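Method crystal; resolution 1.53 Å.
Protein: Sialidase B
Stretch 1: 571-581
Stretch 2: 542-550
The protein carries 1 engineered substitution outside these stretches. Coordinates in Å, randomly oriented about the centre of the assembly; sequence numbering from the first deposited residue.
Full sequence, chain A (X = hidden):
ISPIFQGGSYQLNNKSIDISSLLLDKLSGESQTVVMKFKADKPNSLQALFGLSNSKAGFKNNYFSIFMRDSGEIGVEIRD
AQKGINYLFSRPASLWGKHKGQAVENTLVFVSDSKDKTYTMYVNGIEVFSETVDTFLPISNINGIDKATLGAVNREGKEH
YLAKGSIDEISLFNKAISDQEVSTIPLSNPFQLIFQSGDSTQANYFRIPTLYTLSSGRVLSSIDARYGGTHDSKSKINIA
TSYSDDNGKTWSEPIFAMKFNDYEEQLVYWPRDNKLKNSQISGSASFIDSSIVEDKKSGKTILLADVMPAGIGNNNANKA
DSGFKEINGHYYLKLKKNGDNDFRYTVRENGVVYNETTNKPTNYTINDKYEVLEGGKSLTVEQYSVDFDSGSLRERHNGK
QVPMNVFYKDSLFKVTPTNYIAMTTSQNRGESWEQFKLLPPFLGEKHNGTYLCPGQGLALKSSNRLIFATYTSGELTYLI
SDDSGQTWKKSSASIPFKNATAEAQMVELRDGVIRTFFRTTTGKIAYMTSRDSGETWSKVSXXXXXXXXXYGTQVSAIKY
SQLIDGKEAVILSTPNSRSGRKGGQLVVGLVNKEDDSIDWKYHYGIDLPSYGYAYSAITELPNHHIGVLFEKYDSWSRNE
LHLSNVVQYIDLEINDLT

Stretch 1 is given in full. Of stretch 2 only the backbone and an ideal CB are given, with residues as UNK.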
ATOM      1  N   ILE A 571     -18.107 -11.812  -2.497  1.00  9.50           N
ATOM      2  CA  ILE A 571     -17.057 -11.426  -3.432  1.00 12.87           C
ATOM      3  C   ILE A 571     -15.707 -11.394  -2.719  1.00 12.09           C
ATOM      4  O   ILE A 571     -15.569 -10.783  -1.656  1.00 11.84           O
ATOM      5  CB  ILE A 571     -17.344 -10.080  -4.115  1.00 11.70           C
ATOM      6  CG1 ILE A 571     -18.732 -10.116  -4.761  1.00 13.07           C
ATOM      7  CG2 ILE A 571     -16.269  -9.770  -5.153  1.00 14.22           C
ATOM      8  CD1 ILE A 571     -19.199  -8.777  -5.294  1.00 15.22           C
ATOM      9  N   LEU A 572     -14.727 -12.094  -3.290  1.00 11.59           N
ATOM     10  CA  LEU A 572     -13.371 -12.116  -2.764  1.00 12.13           C
ATOM     11  C   LEU A 572     -12.443 -11.312  -3.679  1.00 10.14           C
ATOM     12  O   LEU A 572     -12.612 -11.314  -4.897  1.00 12.66           O
ATOM     13  CB  LEU A 572     -12.865 -13.558  -2.692  1.00 12.07           C
ATOM     14  CG  LEU A 572     -13.579 -14.603  -1.847  1.00 12.47           C
ATOM     15  CD1 LEU A 572     -12.756 -15.898  -1.862  1.00 15.11           C
ATOM     16  CD2 LEU A 572     -13.788 -14.141  -0.414  1.00 15.78           C
ATOM     17  N   SER A 573     -11.453 -10.649  -3.089  1.00 10.20           N
ATOM     18  CA  SER A 573     -10.401  -9.962  -3.845  1.00  8.95           C
ATOM     19  C   SER A 573      -9.046 -10.511  -3.407  1.00 10.50           C
ATOM     20  O   SER A 573      -8.754 -10.547  -2.212  1.00 10.95           O
ATOM     21  CB  SER A 573     -10.464  -8.461  -3.572  1.00  8.98           C
ATOM     22  OG  SER A 573      -9.277  -7.810  -3.960  1.00 11.10           O
ATOM     23  N   THR A 574      -8.219 -10.910  -4.375  1.00  8.60           N
ATOM     24  CA  THR A 574      -6.946 -11.567  -4.087  1.00  8.64           C
ATOM     25  C   THR A 574      -6.156 -11.686  -5.369  1.00 10.46           C
ATOM     26  O   THR A 574      -6.743 -11.754  -6.448  1.00 10.53           O
ATOM     27  CB  THR A 574      -7.191 -12.996  -3.519  1.00 12.38           C
ATOM     28  OG1 THR A 574      -5.941 -13.689  -3.366  1.00 14.11           O
ATOM     29  CG2 THR A 574      -8.097 -13.795  -4.439  1.00 13.40           C
ATOM     30  N   PRO A 575      -4.815 -11.736  -5.267  1.00  9.79           N
ATOM     31  CA  PRO A 575      -4.056 -12.257  -6.405  1.00  9.84           C
ATOM     32  C   PRO A 575      -4.464 -13.712  -6.649  1.00  9.63           C
ATOM     33  O   PRO A 575      -4.773 -14.450  -5.703  1.00 12.09           O
ATOM     34  CB  PRO A 575      -2.609 -12.195  -5.908  1.00 10.05           C
ATOM     35  CG  PRO A 575      -2.723 -12.264  -4.402  1.00  8.26           C
ATOM     36  CD  PRO A 575      -3.947 -11.417  -4.124  1.00  9.38           C
ATOM     37  N   ASN A 576      -4.471 -14.125  -7.904  1.00 10.91           N
ATOM     38  CA  ASN A 576      -4.688 -15.541  -8.211  1.00 12.69           C
ATOM     39  C   ASN A 576      -3.482 -16.025  -8.976  1.00 14.42           C
ATOM     40  O   ASN A 576      -3.448 -15.970 -10.211  1.00 15.69           O
ATOM     41  CB  ASN A 576      -5.962 -15.725  -9.041  1.00 14.37           C
ATOM     42  CG  ASN A 576      -6.382 -17.182  -9.156  1.00 14.97           C
ATOM     43  OD1 ASN A 576      -5.609 -18.093  -8.862  1.00 16.54           O
ATOM     44  ND2 ASN A 576      -7.616 -17.406  -9.593  1.00 17.23           N
ATOM     45  N   SER A 577      -2.475 -16.462  -8.227  1.00 11.37           N
ATOM     46  CA  SER A 577      -1.177 -16.830  -8.801  1.00 15.06           C
ATOM     47  C   SER A 577      -0.423 -17.695  -7.813  1.00 14.16           C
ATOM     48  O   SER A 577      -0.433 -17.417  -6.617  1.00 11.22           O
ATOM     49  CB  SER A 577      -0.347 -15.571  -9.106  1.00 14.80           C
ATOM     50  OG  SER A 577       0.984 -15.920  -9.483  1.00 14.77           O
ATOM     51  N   ARG A 578       0.232 -18.749  -8.306  1.00 14.49           N
ATOM     52  CA  ARG A 578       1.090 -19.580  -7.460  1.00 15.67           C
ATOM     53  C   ARG A 578       2.494 -19.003  -7.357  1.00 13.69           C
ATOM     54  O   ARG A 578       3.312 -19.476  -6.565  1.00 16.02           O
ATOM     55  CB  ARG A 578       1.200 -21.002  -8.019  1.00 19.10           C
ATOM     56  CG  ARG A 578      -0.079 -21.790  -8.020  1.00 25.33           C
ATOM     57  CD  ARG A 578       0.140 -23.166  -8.633  1.00 35.53           C
ATOM     58  NE  ARG A 578      -0.587 -24.197  -7.903  1.00 44.17           N
ATOM     59  CZ  ARG A 578      -0.634 -25.472  -8.269  1.00 48.45           C
ATOM     60  NH1 ARG A 578      -0.002 -25.874  -9.362  1.00 47.17           N
ATOM     61  NH2 ARG A 578      -1.318 -26.345  -7.540  1.00 50.75           N
ATOM     62  N   SER A 579       2.755 -17.973  -8.157  1.00 15.29           N
ATOM     63  CA  SER A 579       4.114 -17.492  -8.409  1.00 13.32           C
ATOM     64  C   SER A 579       4.480 -16.202  -7.677  1.00 16.23           C
ATOM     65  O   SER A 579       5.565 -16.091  -7.109  1.00 15.68           O
ATOM     66  CB  SER A 579       4.302 -17.300  -9.914  1.00 17.66           C
ATOM     67  OG  SER A 579       5.615 -16.884 -10.214  1.00 21.16           O
ATOM     68  N   GLY A 580       3.586 -15.214  -7.703  1.00 13.38           N
ATOM     69  CA  GLY A 580       3.885 -13.933  -7.095  1.00 13.89           C
ATOM     70  C   GLY A 580       2.610 -13.203  -6.739  1.00 10.15           C
ATOM     71  O   GLY A 580       1.523 -13.759  -6.856  1.00 11.30           O
ATOM     72  N   ARG A 581       2.747 -11.957  -6.292  1.00  8.85           N
ATOM     73  CA  ARG A 581       1.576 -11.132  -6.003  1.00  8.58           C
ATOM     74  C   ARG A 581       1.184 -10.377  -7.271  1.00  9.37           C
ATOM     75  O   ARG A 581       1.613  -9.243  -7.517  1.00  9.70           O
ATOM     76  CB  ARG A 581       1.851 -10.204  -4.817  1.00  8.31           C
ATOM     77  CG  ARG A 581       1.873 -10.947  -3.496  1.00  8.70           C
ATOM     78  CD  ARG A 581       2.079 -10.067  -2.286  1.00  7.78           C
ATOM     79  NE  ARG A 581       1.992 -10.845  -1.040  1.00  7.75           N
ATOM     80  CZ  ARG A 581       2.420 -10.415   0.146  1.00  8.58           C
ATOM     81  NH1 ARG A 581       2.989  -9.217   0.244  1.00  9.10           N
ATOM     82  NH2 ARG A 581       2.284 -11.173   1.232  1.00  9.62           N
ATOM     83  N   UNK A 542     -10.644 -25.413   2.893  1.00 17.64           N
ATOM     84  CA  UNK A 542      -9.901 -24.667   1.891  1.00 16.30           C
ATOM     85  C   UNK A 542     -10.691 -24.486   0.615  1.00 17.86           C
ATOM     86  O   UNK A 542     -11.518 -25.316   0.257  1.00 24.80           O
ATOM     87  CB  UNK A 542      -8.577 -25.369   1.584  1.00 16.30           C
ATOM     88  N   UNK A 543     -10.439 -23.373  -0.063  1.00 14.98           N
ATOM     89  CA  UNK A 543     -11.014 -23.123  -1.365  1.00 16.87           C
ATOM     90  C   UNK A 543     -10.108 -23.763  -2.411  1.00 24.09           C
ATOM     91  O   UNK A 543      -8.925 -23.439  -2.490  1.00 18.25           O
ATOM     92  CB  UNK A 543     -11.189 -21.624  -1.617  1.00 16.87           C
ATOM     93  N   UNK A 544     -10.650 -24.715  -3.162  1.00 28.38           N
ATOM     94  CA  UNK A 544      -9.992 -25.178  -4.368  1.00 34.14           C
ATOM     95  C   UNK A 544     -10.470 -24.224  -5.455  1.00 30.80           C
ATOM     96  O   UNK A 544     -11.649 -23.854  -5.488  1.00 34.05           O
ATOM     97  CB  UNK A 544     -10.309 -26.640  -4.687  1.00 34.14           C
ATOM     98  N   UNK A 545      -9.561 -23.796  -6.321  1.00 29.33           N
ATOM     99  CA  UNK A 545      -9.945 -22.959  -7.438  1.00 27.08           C
ATOM    100  C   UNK A 545      -9.317 -21.579  -7.455  1.00 24.06           C
ATOM    101  O   UNK A 545      -9.417 -20.862  -8.453  1.00 26.07           O
ATOM    102  CB  UNK A 545     -11.468 -22.810  -7.449  1.00 27.08           C
ATOM    103  N   UNK A 546      -8.708 -21.191  -6.339  1.00 20.82           N
ATOM    104  CA  UNK A 546      -7.943 -19.951  -6.275  1.00 14.82           C
ATOM    105  C   UNK A 546      -6.535 -20.322  -5.850  1.00 14.03           C
ATOM    106  O   UNK A 546      -6.372 -21.079  -4.901  1.00 16.35           O
ATOM    107  CB  UNK A 546      -8.572 -18.940  -5.315  1.00 14.82           C
ATOM    108  N   UNK A 547      -5.529 -19.813  -6.560  1.00 15.24           N
ATOM    109  CA  UNK A 547      -4.133 -20.065  -6.181  1.00 16.35           C
ATOM    110  C   UNK A 547      -3.502 -18.869  -5.481  1.00 15.97           C
ATOM    111  O   UNK A 547      -3.692 -17.725  -5.904  1.00 13.08           O
ATOM    112  CB  UNK A 547      -3.309 -20.427  -7.418  1.00 16.35           C
ATOM    113  N   UNK A 548      -2.735 -19.141  -4.428  1.00 14.10           N
ATOM    114  CA  UNK A 548      -1.820 -18.157  -3.863  1.00 10.95           C
ATOM    115  C   UNK A 548      -0.423 -18.745  -3.836  1.00 13.28           C
ATOM    116  O   UNK A 548      -0.240 -19.928  -4.117  1.00 12.90           O
ATOM    117  CB  UNK A 548      -2.259 -17.731  -2.460  1.00 10.95           C
ATOM    118  N   UNK A 549       0.558 -17.915  -3.502  1.00 11.69           N
ATOM    119  CA  UNK A 549       1.921 -18.371  -3.318  1.00 10.59           C
ATOM    120  C   UNK A 549       2.051 -19.094  -1.991  1.00 13.46           C
ATOM    121  O   UNK A 549       1.158 -19.052  -1.146  1.00 12.76           O
ATOM    122  CB  UNK A 549       2.901 -17.198  -3.391  1.00 10.59           C
ATOM    123  N   UNK A 550       3.193 -19.739  -1.797  1.00 14.05           N
ATOM    124  CA  UNK A 550       3.494 -20.381  -0.530  1.00 13.47           C
ATOM    125  C   UNK A 550       3.391 -19.454   0.678  1.00 14.65           C
ATOM    126  O   UNK A 550       2.974 -19.884   1.752  1.00 15.20           O
ATOM    127  CB  UNK A 550       4.902 -20.978  -0.589  1.00 13.47           C
TER

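Position 542 lies beyond the reach of stretch 1, which sets no rule there; the deposited residue is Tyr542. At 543 the CA-to-CB bond points toward stretch 1, but nothing of it lies within 5.5 Å of the ideal CB. The side chain in that direction is Leu572, so a long aliphatic chain would suit. Ile543 spans the gap, its CD1 3.8 Å from Leu572 CD1. Position 544 is again out of reach and open to many residues; it is Asp544.

The backbone decides 545. With phi 118° and psi -13°, a CB would jam against the carbonyl O of the residue before, which calls for glycine, and Gly545 is found. Its carbonyl serves the contact through water 1, which donates to Gly545 O (2.5 Å) and accepts from Asn576 ND2 (3.0 Å).

At 546 CB points sideways, 4.6 Å from Asn576 ND2 and 5.2 Å from Thr574 CG2, with Leu572 further along. Valine, leucine, isoleucine or methionine could use this largely apolar surface. Ile546 places CD1 3.9 Å from Leu572 CD1 and CG2 4.0 Å from Thr574 CG2.

Position 547 is held by its backbone, so any residue but proline could make both bonds: its N donates to Asn576 OD1 (2.9 Å, 165°), and its O accepts from Ser577 N (2.9 Å). The CB points toward stretch 1, 3.6 Å from both Arg578 CG and Asn576 OD1, so a branch at CB would have little room on that side. A flexible chain, polar or acidic at its tip, would suit the neighbouring arginine. Gln547 packs CB 3.5 Å from Arg578 CG, and its OE1 lies oblique to the guanidinium.

At 548 CB points away, 4.6 Å from Ser577 O, yet a long chain could turn back to the Thr574 hydroxyl. That hydroxyl already donates to Pro575 O (OG1 to O, 2.7 Å), leaving OG1 free to accept, so a donor such as glutamine, lysine or arginine is favoured. Gln548 meets the need, NE2 donating to Thr574 OG1 at 2.9 Å.

Position 549 has a sideways CB 3.9 Å from Arg578 O, beside the turn where Ser577 OG accepts from Ser579 N (3.0 Å) and Gly580 N (3.2 Å). A small or beta-branched residue, such as alanine, valine or threonine, would fit. In Thr549, CG2 covers this backbone, 3.4 Å from Gly580 N and 3.5 Å from Ser579 C.

At 550 the CB finds nothing nearby, so the choice is wide. Ser550 joins through its backbone: water 2 accepts from Ser550 N (2.8 Å) and donates to Arg578 O (2.9 Å).

Stretch 2 (542-550) YIDGIQQTS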
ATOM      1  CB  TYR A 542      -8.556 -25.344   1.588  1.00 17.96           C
ATOM      2  CG  TYR A 542      -7.687 -25.488   2.808  1.00 22.75           C
ATOM      3  CD1 TYR A 542      -6.791 -24.487   3.167  1.00 22.12           C
ATOM      4  CD2 TYR A 542      -7.769 -26.620   3.611  1.00 21.82           C
ATOM      5  CE1 TYR A 542      -6.002 -24.611   4.292  1.00 21.14           C
ATOM      6  CE2 TYR A 542      -6.985 -26.752   4.735  1.00 25.31           C
ATOM      7  CZ  TYR A 542      -6.099 -25.747   5.067  1.00 28.21           C
ATOM      8  OH  TYR A 542      -5.315 -25.876   6.187  1.00 31.34           O
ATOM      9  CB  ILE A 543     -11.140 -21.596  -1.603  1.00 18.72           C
ATOM     10  CG1 ILE A 543     -12.064 -20.983  -0.551  1.00 21.45           C
ATOM     11  CG2 ILE A 543     -11.597 -21.281  -3.027  1.00 21.15           C
ATOM     12  CD1 ILE A 543     -12.111 -19.464  -0.588  1.00 22.15           C
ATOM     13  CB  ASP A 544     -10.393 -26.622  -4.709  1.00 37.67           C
ATOM     14  CG  ASP A 544     -10.129 -27.601  -3.576  1.00 36.74           C
ATOM     15  OD1 ASP A 544      -9.122 -27.440  -2.855  1.00 44.04           O
ATOM     16  OD2 ASP A 544     -10.937 -28.541  -3.406  1.00 40.69           O
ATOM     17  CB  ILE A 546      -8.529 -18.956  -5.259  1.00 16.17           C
ATOM     18  CG1 ILE A 546      -9.963 -18.587  -5.638  1.00 22.25           C
ATOM     19  CG2 ILE A 546      -7.674 -17.682  -5.189  1.00 17.82           C
ATOM     20  CD1 ILE A 546     -10.622 -17.659  -4.657  1.00 18.74           C
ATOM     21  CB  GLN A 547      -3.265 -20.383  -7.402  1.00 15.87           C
ATOM     22  CG  GLN A 547      -3.876 -21.310  -8.441  1.00 26.57           C
ATOM     23  CD  GLN A 547      -4.486 -22.547  -7.828  1.00 32.56           C
ATOM     24  OE1 GLN A 547      -3.920 -23.146  -6.908  1.00 30.58           O
ATOM     25  NE2 GLN A 547      -5.664 -22.931  -8.322  1.00 32.70           N
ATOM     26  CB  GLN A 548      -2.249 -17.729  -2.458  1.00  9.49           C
ATOM     27  CG  GLN A 548      -3.436 -16.760  -2.463  1.00  9.86           C
ATOM     28  CD  GLN A 548      -3.534 -15.936  -1.201  1.00 10.30           C
ATOM     29  OE1 GLN A 548      -2.888 -16.212  -0.190  1.00 11.79           O
ATOM     30  NE2 GLN A 548      -4.383 -14.914  -1.250  1.00 10.70           N
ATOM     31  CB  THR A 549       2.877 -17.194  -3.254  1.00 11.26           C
ATOM     32  OG1 THR A 549       2.456 -16.334  -2.185  1.00 12.72           O
ATOM     33  CG2 THR A 549       2.899 -16.419  -4.578  1.00 11.57           C
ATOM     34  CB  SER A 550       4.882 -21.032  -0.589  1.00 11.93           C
ATOM     35  OG  SER A 550       5.891 -20.090  -0.909  1.00 16.18           O
TER
HETATM   36  O   HOH W   1      -8.452 -20.123 -10.613  1.00 29.78           O
HETATM   37  O   HOH W   2       4.714 -20.199  -4.079  1.00 24.21           O
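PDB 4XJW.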